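Putative glutaryl-CoA dehydrogenase (Thermus thermophilus, PDB 2EBA) is a flavoprotein with the acyl-CoA dehydrogenase fold, a four-chain assembly that holds flavin-adenine dinucleotide between its helical and strand domains. Local coordinates at residues A[133-138]-A[143-148]; A[89-94]-A[362-367]; A[317-322]-A[369-374]; A[302-307]-A[311-316]. All coordinates share one frame; numbering follows the deposited sequence.

Contact 1 (A[133-138]-A[143-148]); sequences EPDGGS and NMKTRA. With FAD (flavin-adenine dinucleotide), chain I.
E133 reaches from one limb of a loop to the other, and its carboxylate takes up backbone and hydroxyl donors of K145 and T146. CB and CG run past the carbonyl oxygen of N143, CB at 3.7 Å from N143 O. Beyond CG the chain is extended (chi2 -180°), which delivers both oxygens to the residues before strand 147-149. OE1 accepts the amide of K145, K145 N to E133 OE1 2.7 Å, on the syn side and tilted from the carboxylate plane. OE2 takes two donors of T146 from the same face of that plane: T146 N at 3.2 Å from E133 OE2, and the hydroxyl T146 OG1, which stands high above the plane at 2.9 Å from E133 OE2. K161 of strand 154-165 adds a salt bridge to OE2.

The second fastening is N143, whose amide nitrogen ND2 meets G136 O at 2.9 Å with a nearly straight bond (172°), in the amide plane of N143 and on a lone pair of the carbonyl. A water links D135 N with N143 O, and the D135 to K145 salt bridge at the rim is less certain. Beyond the type I turn E133 to G136, the FAD diphosphate is gripped: G137 N lies 2.7 Å from FAD O2P, while S138 N and OG both donate to O2A. The carboxylate, with three donors of this contact and a lysine about it, is probably ionised, which would make it a buried charge tying the strand start to the loop that holds the diphosphate.

Contact 2 (A[89-94]-A[362-367]); sequences LRSFVS and YTYEGT. With FAD (flavin-adenine dinucleotide), chain I.
The hydroxyl of Y364 meets R90 and S91 of helix 87-107 at once, with the phenol and the arginine coming from opposite directions. R90 presents the edge of its guanidinium to the edge of the Y364 ring, and the two planes stand 75° apart. NH2 donates to the phenol oxygen, R90 NH2 to Y364 OH 2.7 Å, with the oxygen tilted somewhat from the guanidinium plane. The phenol in turn donates to the neighbouring serine, Y364 OH to S91 OG 3.0 Å, and S91 OG is also hydrogen-bonded to S87 O one helical turn earlier.

R90 is fixed in rotation from several sides. CG leaves opposite the backbone N (chi1 -166°), and the chain then bends at chi2 and chi3, folding the guanidinium back beside its own helix. There R90 NH1 donates to S94 OG at 2.7 Å, in the guanidinium plane, S94 OG donates to R90 O, and NE makes a salt bridge with E83.

At its other end the Y364 ring points an edge at the flavin: Y364 CD2 lies 3.6 Å from FAD C6, and Y364 CB is 3.5 Å from the ribityl oxygen FAD O2'. T367, N-cap of helix 368-380, is hydrogen-bonded to the adenosine ribose, T367 OG1 to FAD O2B 2.9 Å. The buried tyrosine thus bridges helix 87-107 of the N-terminal domain and the cofactor. Segment 362-367 lines the FAD pocket of this acyl-CoA dehydrogenase fold, with Y364 at the flavin edge, T363 along the ribityl chain and T367 at the ribose.

Contact 3 (A[317-322]-A[369-374]); sequences QVSLAK and DVHTLV
Helices 315-340 and 368-380 run roughly antiparallel but inclined to each other: the axes of the two short segments come within 9.0 Å, with an angle of 143° between their N-to-C directions. The closest pair of CA atoms is S319 and H371, 5.4 Å apart, where the serine and the imidazole face each other.

S319 OG meets the ring at its edge, in the ring plane, and is hydrogen-bonded to H371 ND1 at 2.9 Å. The same hydroxyl lies against the valine one turn on, V374 CG1 being 3.6 Å from S319 OG, so the serine sits between a polar and an apolar neighbour. H371 has its CG turned beside the backbone N (chi1 -67°), which sends the ring across to the other helix. V370 CG2 closes one face, 4.0 Å above the ring plane and over its centre.

K322 crosses the histidine side chain at about a right angle, its methylene K322 CD 3.5 Å from H371 NE2. A bend at chi2 (-86°) with an extended tail beyond it takes NZ on to the carbonyl oxygens of V361, Y364 and G366. H371 NE2 is hydrogen-bonded to E365 O, so lysine and histidine both hold the backbone of the turn that leads into helix 368-380.

Around this buried crossing, V318 and A321 rest on L304 of helix 281-309, V318 and H371 touch R245 of helix 235-269, and L320 and T372 face A292 and A285 of the third subunit. D369 makes a salt bridge with K286 of the second subunit.

Contact 4 (A[302-307]-A[311-316]); sequences WRLARL and GKLTPA
A Schellman motif ends helix 281-309 here, and the chain turns at once into helix 315-340, so the contact is a tight interhelical corner of the C-terminal helical domain. The motif's long bond runs from K312 N to L307 O, 2.9 Å with an N-H to oxygen angle of 160°, and G311 is the C-prime residue, whose positive phi ends the helix. The donor lies tilted from the carbonyl plane of L307.

Next to that bond is an apolar contact: L307 CD2 touches K312 CB at 3.9 Å, the two side chains crossing at about a right angle. L307 CG also lies 3.7 Å above the centre of one face of the R303 guanidinium, one turn earlier in the same helix. At the tip, K312 NZ and R303 NH2 make only long, weak ion pairs with D9 of the third subunit. R303 NE is hydrogen-bonded to Y5 O of that subunit.

After the corner, T314 takes the N-cap position of helix 315-340, and Q317 OE1 is hydrogen-bonded to T314 N, an arrangement consistent with a capping box. L313, between the two caps, turns back onto the helix just ended, 281-309, its CG opposite the backbone N (chi1 -180°). V318 and Q317 of the next helix join L313 and L304 on this inner side.

L307 CB and L313 CB meet at 4.3 Å, where the two CA atoms are nearest across the corner. L304 and L313 cross at about a right angle, L313 CD1 resting against both CG and CD1 of L304; its 3.4 Å approach to L304 CG is tighter than usual for carbons.

In the fold
Contacts 3 and 4 share helix 315-340 within the C-terminal helical domain, their centres about 13 Å apart; both reach the third subunit. Contact 2 is about 14 Å from contact 3 by centres and joins this domain to N-terminal helix 87-107; K322 NZ of contact 3 probably hydrogen-bonds to its Y364 O and G366 O. Contact 1 belongs to the middle, strand-rich domain, its centre about 19 Å from that of contact 2, yet S138 packs on T367 and V370. Along the chain, contact 1 closes before contact 4 opens, and contact 4 before contact 3; contacts 1 and 4 nest inside the loop of contact 2, which crosses contact 3. FAD thus lies where all three domains meet.

Contact 1 (A[133-138]-A[143-148])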
# COMPACT_ATOMS: atom_id res chain seq x y z
N GLU A 133 -29.57 11.46 4.37
CA GLU A 133 -30.29 11.56 5.62
C GLU A 133 -29.43 11.00 6.75
O GLU A 133 -28.44 10.33 6.51
CB GLU A 133 -31.62 10.82 5.52
CG GLU A 133 -32.65 11.63 4.76
CD GLU A 133 -33.98 10.94 4.64
OE1 GLU A 133 -34.36 10.24 5.60
OE2 GLU A 133 -34.66 11.12 3.61
N PRO A 134 -29.80 11.30 7.99
CA PRO A 134 -29.09 10.85 9.20
C PRO A 134 -28.71 9.37 9.34
O PRO A 134 -27.73 9.04 10.01
CB PRO A 134 -30.03 11.32 10.32
CG PRO A 134 -30.54 12.60 9.78
CD PRO A 134 -30.86 12.26 8.34
N ASP A 135 -29.46 8.46 8.71
CA ASP A 135 -29.14 7.04 8.86
C ASP A 135 -28.05 6.45 7.95
O ASP A 135 -27.63 5.32 8.15
CB ASP A 135 -30.42 6.21 8.77
CG ASP A 135 -31.31 6.39 9.98
OD1 ASP A 135 -32.38 5.76 10.04
OD2 ASP A 135 -30.94 7.16 10.89
N GLY A 136 -27.60 7.22 6.95
CA GLY A 136 -26.57 6.73 6.06
C GLY A 136 -26.78 7.09 4.59
O GLY A 136 -27.69 6.56 3.94
N GLY A 137 -25.93 7.97 4.08
CA GLY A 137 -26.05 8.40 2.70
C GLY A 137 -25.59 7.38 1.68
O GLY A 137 -25.80 7.59 0.49
N SER A 138 -24.96 6.29 2.12
CA SER A 138 -24.49 5.27 1.19
C SER A 138 -25.64 4.40 0.68
O SER A 138 -25.52 3.74 -0.36
CB SER A 138 -23.42 4.39 1.82
OG SER A 138 -22.23 5.14 2.05
N ASN A 143 -32.34 4.53 3.34
CA ASN A 143 -32.43 5.40 4.50
C ASN A 143 -33.21 6.66 4.25
O ASN A 143 -33.20 7.55 5.08
CB ASN A 143 -31.04 5.76 5.02
CG ASN A 143 -30.35 4.59 5.68
OD1 ASN A 143 -30.98 3.81 6.40
ND2 ASN A 143 -29.05 4.46 5.45
N MET A 144 -33.87 6.73 3.10
CA MET A 144 -34.67 7.90 2.76
C MET A 144 -36.00 7.84 3.50
O MET A 144 -36.97 7.25 2.99
CB MET A 144 -34.96 7.95 1.25
CG MET A 144 -35.88 9.09 0.83
SD MET A 144 -36.26 9.05 -0.90
CE MET A 144 -34.84 9.60 -1.51
N LYS A 145 -36.08 8.42 4.69
CA LYS A 145 -37.36 8.36 5.39
C LYS A 145 -38.17 9.62 5.28
O LYS A 145 -39.16 9.79 6.01
CB LYS A 145 -37.19 8.02 6.86
CG LYS A 145 -36.45 6.76 7.05
CD LYS A 145 -35.33 7.10 7.96
CE LYS A 145 -34.64 5.87 8.39
NZ LYS A 145 -35.45 5.28 9.48
N THR A 146 -37.75 10.53 4.41
CA THR A 146 -38.52 11.75 4.23
C THR A 146 -39.74 11.33 3.42
O THR A 146 -39.61 10.74 2.34
CB THR A 146 -37.72 12.80 3.46
OG1 THR A 146 -36.61 13.22 4.24
CG2 THR A 146 -38.59 14.00 3.12
N ARG A 147 -40.93 11.63 3.92
CA ARG A 147 -42.15 11.26 3.22
C ARG A 147 -42.85 12.40 2.51
O ARG A 147 -42.69 13.56 2.86
CB ARG A 147 -43.12 10.61 4.18
CG ARG A 147 -42.75 9.21 4.52
CD ARG A 147 -42.88 8.33 3.30
NE ARG A 147 -42.41 6.98 3.57
CZ ARG A 147 -41.14 6.67 3.81
NH1 ARG A 147 -40.22 7.62 3.81
NH2 ARG A 147 -40.80 5.41 4.05
N ALA A 148 -43.64 12.02 1.52
CA ALA A 148 -44.41 12.96 0.72
C ALA A 148 -45.78 12.34 0.47
O ALA A 148 -45.90 11.26 -0.11
CB ALA A 148 -43.69 13.23 -0.59
PA FAD I . -22.36 6.05 5.91
O1A FAD I . -22.88 5.46 7.20
O2A FAD I . -23.17 5.97 4.64
O5B FAD I . -20.88 5.44 5.68
C5B FAD I . -19.94 5.28 6.61
C4B FAD I . -18.80 4.34 6.34
O4B FAD I . -19.36 2.96 5.79
C3B FAD I . -18.23 4.72 4.87
O3B FAD I . -16.90 4.20 4.87
C2B FAD I . -18.84 3.82 3.77
O2B FAD I . -17.94 3.45 2.81
C1B FAD I . -19.06 2.57 4.57
N9A FAD I . -20.25 1.86 3.92
C8A FAD I . -21.48 2.34 3.82
N7A FAD I . -22.23 1.37 3.19
C5A FAD I . -21.43 0.29 2.93
C6A FAD I . -21.64 -0.99 2.31
N6A FAD I . -22.84 -1.35 1.83
N1A FAD I . -20.58 -1.86 2.21
C2A FAD I . -19.34 -1.53 2.69
N3A FAD I . -19.12 -0.31 3.28
C4A FAD I . -20.15 0.60 3.42
N1 FAD I . -25.38 14.79 0.64
C2 FAD I . -26.33 15.33 -0.18
O2 FAD I . -27.31 14.65 -0.54
N3 FAD I . -26.22 16.62 -0.62
C4 FAD I . -25.15 17.40 -0.24
O4 FAD I . -25.07 18.58 -0.64
C4X FAD I . -24.16 16.87 0.61
N5 FAD I . -23.09 17.64 1.03
C5X FAD I . -22.14 17.14 1.89
C6 FAD I . -21.08 17.96 2.33
C7 FAD I . -20.11 17.47 3.24
C7M FAD I . -19.01 18.41 3.67
C8 FAD I . -20.20 16.12 3.71
C8M FAD I . -19.22 15.51 4.68
C9 FAD I . -21.26 15.30 3.27
C9A FAD I . -22.26 15.78 2.36
N10 FAD I . -23.34 15.00 1.91
C10 FAD I . -24.29 15.53 1.06
C1' FAD I . -23.53 13.61 2.36
C2' FAD I . -22.52 12.64 1.84
O2' FAD I . -22.89 12.22 0.54
C3' FAD I . -22.44 11.51 2.83
O3' FAD I . -21.54 11.90 3.87
C4' FAD I . -21.96 10.19 2.25
O4' FAD I . -23.04 9.52 1.57
C5' FAD I . -21.45 9.28 3.34
O5' FAD I . -22.53 8.74 4.07
P FAD I . -22.72 8.89 5.67
O1P FAD I . -21.97 10.07 6.21
O2P FAD I . -24.20 8.85 5.95
O3P FAD I . -21.97 7.59 6.23
O HOH W 1 -32.38 8.37 7.47

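Contact 2 (A[89-94]-A[362-367])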
# COMPACT_ATOMS: atom_id res chain seq x y z
N LEU A 89 -15.03 25.95 -3.08
CA LEU A 89 -15.45 26.81 -4.17
C LEU A 89 -15.99 25.96 -5.30
O LEU A 89 -16.95 26.35 -5.97
CB LEU A 89 -14.27 27.66 -4.66
CG LEU A 89 -13.62 28.63 -3.66
CD1 LEU A 89 -12.50 29.41 -4.34
CD2 LEU A 89 -14.66 29.59 -3.10
N ARG A 90 -15.39 24.79 -5.51
CA ARG A 90 -15.81 23.88 -6.57
C ARG A 90 -17.16 23.24 -6.21
O ARG A 90 -18.01 23.01 -7.07
CB ARG A 90 -14.74 22.80 -6.78
CG ARG A 90 -14.87 21.96 -8.06
CD ARG A 90 -15.81 20.77 -7.88
NE ARG A 90 -15.37 19.91 -6.79
CZ ARG A 90 -16.18 19.32 -5.92
NH1 ARG A 90 -17.49 19.49 -5.99
NH2 ARG A 90 -15.67 18.58 -4.94
N SER A 91 -17.33 22.96 -4.91
CA SER A 91 -18.55 22.36 -4.39
C SER A 91 -19.77 23.21 -4.71
O SER A 91 -20.80 22.68 -5.13
CB SER A 91 -18.44 22.19 -2.87
OG SER A 91 -17.45 21.23 -2.55
N PHE A 92 -19.66 24.51 -4.51
CA PHE A 92 -20.77 25.39 -4.80
C PHE A 92 -21.19 25.23 -6.26
O PHE A 92 -22.37 25.05 -6.56
CB PHE A 92 -20.42 26.86 -4.50
CG PHE A 92 -21.53 27.82 -4.86
CD1 PHE A 92 -21.62 28.38 -6.13
CD2 PHE A 92 -22.53 28.11 -3.93
CE1 PHE A 92 -22.69 29.19 -6.48
CE2 PHE A 92 -23.61 28.93 -4.27
CZ PHE A 92 -23.70 29.47 -5.55
N VAL A 93 -20.23 25.30 -7.17
CA VAL A 93 -20.54 25.17 -8.58
C VAL A 93 -21.09 23.79 -8.95
O VAL A 93 -21.96 23.69 -9.83
CB VAL A 93 -19.32 25.47 -9.46
CG1 VAL A 93 -19.67 25.28 -10.93
CG2 VAL A 93 -18.85 26.88 -9.19
N SER A 94 -20.61 22.74 -8.28
CA SER A 94 -21.09 21.39 -8.55
C SER A 94 -22.56 21.27 -8.17
O SER A 94 -23.36 20.73 -8.93
CB SER A 94 -20.30 20.35 -7.77
OG SER A 94 -18.94 20.38 -8.13
N TYR A 362 -13.67 12.80 -0.63
CA TYR A 362 -13.42 11.37 -0.59
C TYR A 362 -14.64 10.63 -0.04
O TYR A 362 -14.83 9.44 -0.29
CB TYR A 362 -12.20 11.13 0.29
CG TYR A 362 -11.82 9.69 0.49
CD1 TYR A 362 -11.45 8.89 -0.58
CD2 TYR A 362 -11.79 9.15 1.77
CE1 TYR A 362 -11.06 7.57 -0.37
CE2 TYR A 362 -11.41 7.84 1.98
CZ TYR A 362 -11.05 7.06 0.92
OH TYR A 362 -10.70 5.77 1.18
N THR A 363 -15.48 11.35 0.70
CA THR A 363 -16.68 10.79 1.31
C THR A 363 -18.01 11.03 0.58
O THR A 363 -18.75 10.08 0.30
CB THR A 363 -16.80 11.30 2.76
OG1 THR A 363 -15.76 10.72 3.55
CG2 THR A 363 -18.14 10.95 3.36
N TYR A 364 -18.32 12.28 0.28
CA TYR A 364 -19.59 12.57 -0.38
C TYR A 364 -19.63 12.20 -1.85
O TYR A 364 -18.61 11.87 -2.45
CB TYR A 364 -20.01 14.03 -0.16
CG TYR A 364 -19.21 15.13 -0.85
CD1 TYR A 364 -18.45 14.89 -2.00
CD2 TYR A 364 -19.29 16.44 -0.39
CE1 TYR A 364 -17.80 15.95 -2.66
CE2 TYR A 364 -18.65 17.49 -1.04
CZ TYR A 364 -17.91 17.24 -2.17
OH TYR A 364 -17.27 18.29 -2.79
N GLU A 365 -20.83 12.25 -2.44
CA GLU A 365 -20.99 11.89 -3.84
C GLU A 365 -20.51 10.45 -4.04
O GLU A 365 -19.89 10.12 -5.06
CB GLU A 365 -20.18 12.86 -4.71
CG GLU A 365 -20.64 14.30 -4.56
CD GLU A 365 -21.60 14.73 -5.65
OE1 GLU A 365 -22.24 13.85 -6.25
OE2 GLU A 365 -21.72 15.94 -5.89
N GLY A 366 -20.84 9.61 -3.07
CA GLY A 366 -20.45 8.21 -3.12
C GLY A 366 -19.08 7.99 -2.52
O GLY A 366 -18.11 8.48 -3.07
N THR A 367 -18.99 7.30 -1.39
CA THR A 367 -17.69 7.05 -0.77
C THR A 367 -16.81 6.13 -1.63
O THR A 367 -17.27 5.52 -2.60
CB THR A 367 -17.81 6.39 0.62
OG1 THR A 367 -18.51 5.14 0.50
CG2 THR A 367 -18.54 7.28 1.57
PA FAD I . -22.36 6.05 5.91
O1A FAD I . -22.88 5.46 7.20
O2A FAD I . -23.17 5.97 4.64
O5B FAD I . -20.88 5.44 5.68
C5B FAD I . -19.94 5.28 6.61
C4B FAD I . -18.80 4.34 6.34
O4B FAD I . -19.36 2.96 5.79
C3B FAD I . -18.23 4.72 4.87
O3B FAD I . -16.90 4.20 4.87
C2B FAD I . -18.84 3.82 3.77
O2B FAD I . -17.94 3.45 2.81
C1B FAD I . -19.06 2.57 4.57
N9A FAD I . -20.25 1.86 3.92
C8A FAD I . -21.48 2.34 3.82
N7A FAD I . -22.23 1.37 3.19
C5A FAD I . -21.43 0.29 2.93
C6A FAD I . -21.64 -0.99 2.31
N6A FAD I . -22.84 -1.35 1.83
N1A FAD I . -20.58 -1.86 2.21
C2A FAD I . -19.34 -1.53 2.69
N3A FAD I . -19.12 -0.31 3.28
C4A FAD I . -20.15 0.60 3.42
N1 FAD I . -25.38 14.79 0.64
C2 FAD I . -26.33 15.33 -0.18
O2 FAD I . -27.31 14.65 -0.54
N3 FAD I . -26.22 16.62 -0.62
C4 FAD I . -25.15 17.40 -0.24
O4 FAD I . -25.07 18.58 -0.64
C4X FAD I . -24.16 16.87 0.61
N5 FAD I . -23.09 17.64 1.03
C5X FAD I . -22.14 17.14 1.89
C6 FAD I . -21.08 17.96 2.33
C7 FAD I . -20.11 17.47 3.24
C7M FAD I . -19.01 18.41 3.67
C8 FAD I . -20.20 16.12 3.71
C8M FAD I . -19.22 15.51 4.68
C9 FAD I . -21.26 15.30 3.27
C9A FAD I . -22.26 15.78 2.36
N10 FAD I . -23.34 15.00 1.91
C10 FAD I . -24.29 15.53 1.06
C1' FAD I . -23.53 13.61 2.36
C2' FAD I . -22.52 12.64 1.84
O2' FAD I . -22.89 12.22 0.54
C3' FAD I . -22.44 11.51 2.83
O3' FAD I . -21.54 11.90 3.87
C4' FAD I . -21.96 10.19 2.25
O4' FAD I . -23.04 9.52 1.57
C5' FAD I . -21.45 9.28 3.34
O5' FAD I . -22.53 8.74 4.07
P FAD I . -22.72 8.89 5.67
O1P FAD I . -21.97 10.07 6.21
O2P FAD I . -24.20 8.85 5.95
O3P FAD I . -21.97 7.59 6.23

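Contact 3 (A[317-322]-A[369-374])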
# COMPACT_ATOMS: atom_id res chain seq x y z
N GLN A 317 -18.66 4.18 -15.36
CA GLN A 317 -17.45 4.81 -15.86
C GLN A 317 -17.12 6.02 -14.99
O GLN A 317 -15.97 6.25 -14.62
CB GLN A 317 -17.62 5.26 -17.32
CG GLN A 317 -17.87 4.13 -18.30
CD GLN A 317 -17.99 4.60 -19.74
OE1 GLN A 317 -18.79 5.49 -20.05
NE2 GLN A 317 -17.21 3.99 -20.63
N VAL A 318 -18.14 6.81 -14.66
CA VAL A 318 -17.98 7.98 -13.82
C VAL A 318 -17.53 7.56 -12.43
O VAL A 318 -16.66 8.19 -11.85
CB VAL A 318 -19.29 8.78 -13.72
CG1 VAL A 318 -19.15 9.89 -12.67
CG2 VAL A 318 -19.61 9.39 -15.07
N SER A 319 -18.11 6.50 -11.90
CA SER A 319 -17.71 6.02 -10.58
C SER A 319 -16.21 5.71 -10.55
O SER A 319 -15.52 6.01 -9.56
CB SER A 319 -18.49 4.76 -10.21
OG SER A 319 -19.70 5.06 -9.55
N LEU A 320 -15.69 5.11 -11.62
CA LEU A 320 -14.28 4.75 -11.70
C LEU A 320 -13.42 6.00 -11.57
O LEU A 320 -12.50 6.03 -10.75
CB LEU A 320 -13.98 4.04 -13.02
CG LEU A 320 -12.49 3.77 -13.26
CD1 LEU A 320 -11.97 2.87 -12.17
CD2 LEU A 320 -12.29 3.10 -14.60
N ALA A 321 -13.73 7.02 -12.37
CA ALA A 321 -12.97 8.27 -12.36
C ALA A 321 -13.04 9.04 -11.04
O ALA A 321 -12.04 9.59 -10.59
CB ALA A 321 -13.44 9.16 -13.50
N LYS A 322 -14.20 9.10 -10.41
CA LYS A 322 -14.33 9.80 -9.14
C LYS A 322 -13.52 9.08 -8.07
O LYS A 322 -12.72 9.69 -7.36
CB LYS A 322 -15.81 9.88 -8.74
CG LYS A 322 -16.12 10.87 -7.65
CD LYS A 322 -15.92 10.28 -6.27
CE LYS A 322 -16.43 11.25 -5.21
NZ LYS A 322 -16.38 10.67 -3.83
N ASP A 369 -15.67 3.23 -1.05
CA ASP A 369 -16.24 1.89 -1.07
C ASP A 369 -17.53 1.71 -1.88
O ASP A 369 -17.72 0.65 -2.48
CB ASP A 369 -16.44 1.39 0.36
CG ASP A 369 -15.12 1.11 1.06
OD1 ASP A 369 -14.18 0.66 0.39
OD2 ASP A 369 -15.02 1.32 2.29
N VAL A 370 -18.42 2.69 -1.92
CA VAL A 370 -19.62 2.47 -2.73
C VAL A 370 -19.24 2.38 -4.21
O VAL A 370 -19.80 1.58 -4.96
CB VAL A 370 -20.69 3.59 -2.55
CG1 VAL A 370 -20.97 3.82 -1.08
CG2 VAL A 370 -20.26 4.86 -3.24
N HIS A 371 -18.27 3.19 -4.63
CA HIS A 371 -17.86 3.17 -6.03
C HIS A 371 -17.22 1.84 -6.35
O HIS A 371 -17.39 1.30 -7.44
CB HIS A 371 -16.92 4.33 -6.31
CG HIS A 371 -17.57 5.67 -6.19
ND1 HIS A 371 -18.64 6.05 -6.99
CD2 HIS A 371 -17.34 6.72 -5.36
CE1 HIS A 371 -19.03 7.26 -6.65
NE2 HIS A 371 -18.26 7.69 -5.67
N THR A 372 -16.47 1.31 -5.39
CA THR A 372 -15.83 0.01 -5.55
C THR A 372 -16.93 -1.01 -5.81
O THR A 372 -16.79 -1.88 -6.69
CB THR A 372 -15.05 -0.40 -4.27
OG1 THR A 372 -13.91 0.45 -4.12
CG2 THR A 372 -14.57 -1.83 -4.37
N LEU A 373 -18.02 -0.90 -5.06
CA LEU A 373 -19.15 -1.81 -5.21
C LEU A 373 -19.87 -1.57 -6.53
O LEU A 373 -20.40 -2.50 -7.14
CB LEU A 373 -20.14 -1.67 -4.04
CG LEU A 373 -19.93 -2.45 -2.73
CD1 LEU A 373 -19.39 -3.84 -3.03
CD2 LEU A 373 -18.97 -1.74 -1.83
N VAL A 374 -19.91 -0.32 -6.97
CA VAL A 374 -20.55 -0.03 -8.23
C VAL A 374 -19.79 -0.83 -9.28
O VAL A 374 -20.36 -1.63 -10.01
CB VAL A 374 -20.48 1.47 -8.56
CG1 VAL A 374 -20.71 1.69 -10.05
CG2 VAL A 374 -21.51 2.23 -7.74

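Contact 4 (A[302-307]-A[311-316])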
# COMPACT_ATOMS: atom_id res chain seq x y z
N TRP A 302 -10.51 13.48 -19.15
CA TRP A 302 -10.63 13.88 -20.54
C TRP A 302 -11.48 12.88 -21.31
O TRP A 302 -12.40 13.26 -22.01
CB TRP A 302 -9.25 13.97 -21.19
CG TRP A 302 -9.30 13.98 -22.69
CD1 TRP A 302 -9.58 15.04 -23.51
CD2 TRP A 302 -9.20 12.83 -23.54
NE1 TRP A 302 -9.68 14.62 -24.81
CE2 TRP A 302 -9.45 13.27 -24.86
CE3 TRP A 302 -8.94 11.48 -23.32
CZ2 TRP A 302 -9.45 12.40 -25.96
CZ3 TRP A 302 -8.93 10.60 -24.41
CH2 TRP A 302 -9.19 11.07 -25.71
N ARG A 303 -11.17 11.59 -21.17
CA ARG A 303 -11.90 10.54 -21.87
C ARG A 303 -13.39 10.55 -21.56
O ARG A 303 -14.22 10.36 -22.44
CB ARG A 303 -11.32 9.16 -21.50
CG ARG A 303 -12.04 7.98 -22.14
CD ARG A 303 -12.16 8.23 -23.60
NE ARG A 303 -12.88 7.20 -24.32
CZ ARG A 303 -13.49 7.42 -25.47
NH1 ARG A 303 -13.47 8.65 -25.98
NH2 ARG A 303 -14.11 6.44 -26.10
N LEU A 304 -13.69 10.75 -20.29
CA LEU A 304 -15.05 10.79 -19.80
C LEU A 304 -15.79 12.01 -20.33
O LEU A 304 -16.98 11.95 -20.57
CB LEU A 304 -15.03 10.81 -18.27
CG LEU A 304 -15.84 9.73 -17.55
CD1 LEU A 304 -15.41 8.35 -18.02
CD2 LEU A 304 -15.65 9.88 -16.06
N ALA A 305 -15.07 13.11 -20.51
CA ALA A 305 -15.66 14.35 -21.01
C ALA A 305 -16.14 14.16 -22.43
O ALA A 305 -17.22 14.61 -22.79
CB ALA A 305 -14.66 15.50 -20.94
N ARG A 306 -15.34 13.48 -23.24
CA ARG A 306 -15.73 13.24 -24.63
C ARG A 306 -16.89 12.26 -24.68
O ARG A 306 -17.87 12.51 -25.37
CB ARG A 306 -14.54 12.72 -25.44
CG ARG A 306 -13.36 13.70 -25.51
CD ARG A 306 -13.76 15.10 -26.01
NE ARG A 306 -12.60 15.98 -26.16
CZ ARG A 306 -12.65 17.32 -26.10
NH1 ARG A 306 -13.80 17.93 -25.89
NH2 ARG A 306 -11.54 18.03 -26.23
N LEU A 307 -16.79 11.15 -23.95
CA LEU A 307 -17.87 10.18 -23.93
C LEU A 307 -19.17 10.88 -23.51
O LEU A 307 -20.24 10.60 -24.05
CB LEU A 307 -17.56 9.04 -22.95
CG LEU A 307 -16.56 7.97 -23.37
CD1 LEU A 307 -16.25 7.07 -22.17
CD2 LEU A 307 -17.13 7.15 -24.52
N GLY A 311 -22.87 11.30 -25.69
CA GLY A 311 -23.94 10.50 -25.10
C GLY A 311 -23.62 9.06 -24.80
O GLY A 311 -24.53 8.24 -24.72
N LYS A 312 -22.35 8.74 -24.58
CA LYS A 312 -21.96 7.36 -24.28
C LYS A 312 -21.40 7.15 -22.90
O LYS A 312 -20.82 6.09 -22.61
CB LYS A 312 -20.92 6.89 -25.28
CG LYS A 312 -21.42 7.04 -26.65
CD LYS A 312 -20.61 6.18 -27.58
CE LYS A 312 -19.76 7.06 -28.45
NZ LYS A 312 -19.35 6.28 -29.65
N LEU A 313 -21.52 8.16 -22.05
CA LEU A 313 -20.99 8.04 -20.70
C LEU A 313 -21.93 7.24 -19.80
O LEU A 313 -23.12 7.52 -19.76
CB LEU A 313 -20.77 9.43 -20.13
CG LEU A 313 -20.21 9.44 -18.72
CD1 LEU A 313 -18.87 8.70 -18.68
CD2 LEU A 313 -20.06 10.87 -18.27
N THR A 314 -21.40 6.25 -19.07
CA THR A 314 -22.24 5.47 -18.17
C THR A 314 -21.86 5.81 -16.73
O THR A 314 -20.78 6.32 -16.47
CB THR A 314 -22.07 3.95 -18.35
OG1 THR A 314 -20.87 3.52 -17.70
CG2 THR A 314 -22.03 3.59 -19.84
N PRO A 315 -22.76 5.54 -15.78
CA PRO A 315 -22.46 5.86 -14.38
C PRO A 315 -21.25 5.10 -13.83
O PRO A 315 -20.46 5.65 -13.06
CB PRO A 315 -23.74 5.48 -13.66
CG PRO A 315 -24.79 5.68 -14.72
CD PRO A 315 -24.15 5.10 -15.94
N ALA A 316 -21.12 3.83 -14.22
CA ALA A 316 -20.02 3.02 -13.73
C ALA A 316 -18.71 3.64 -14.15
O ALA A 316 -17.76 3.63 -13.39
CB ALA A 316 -20.12 1.61 -14.29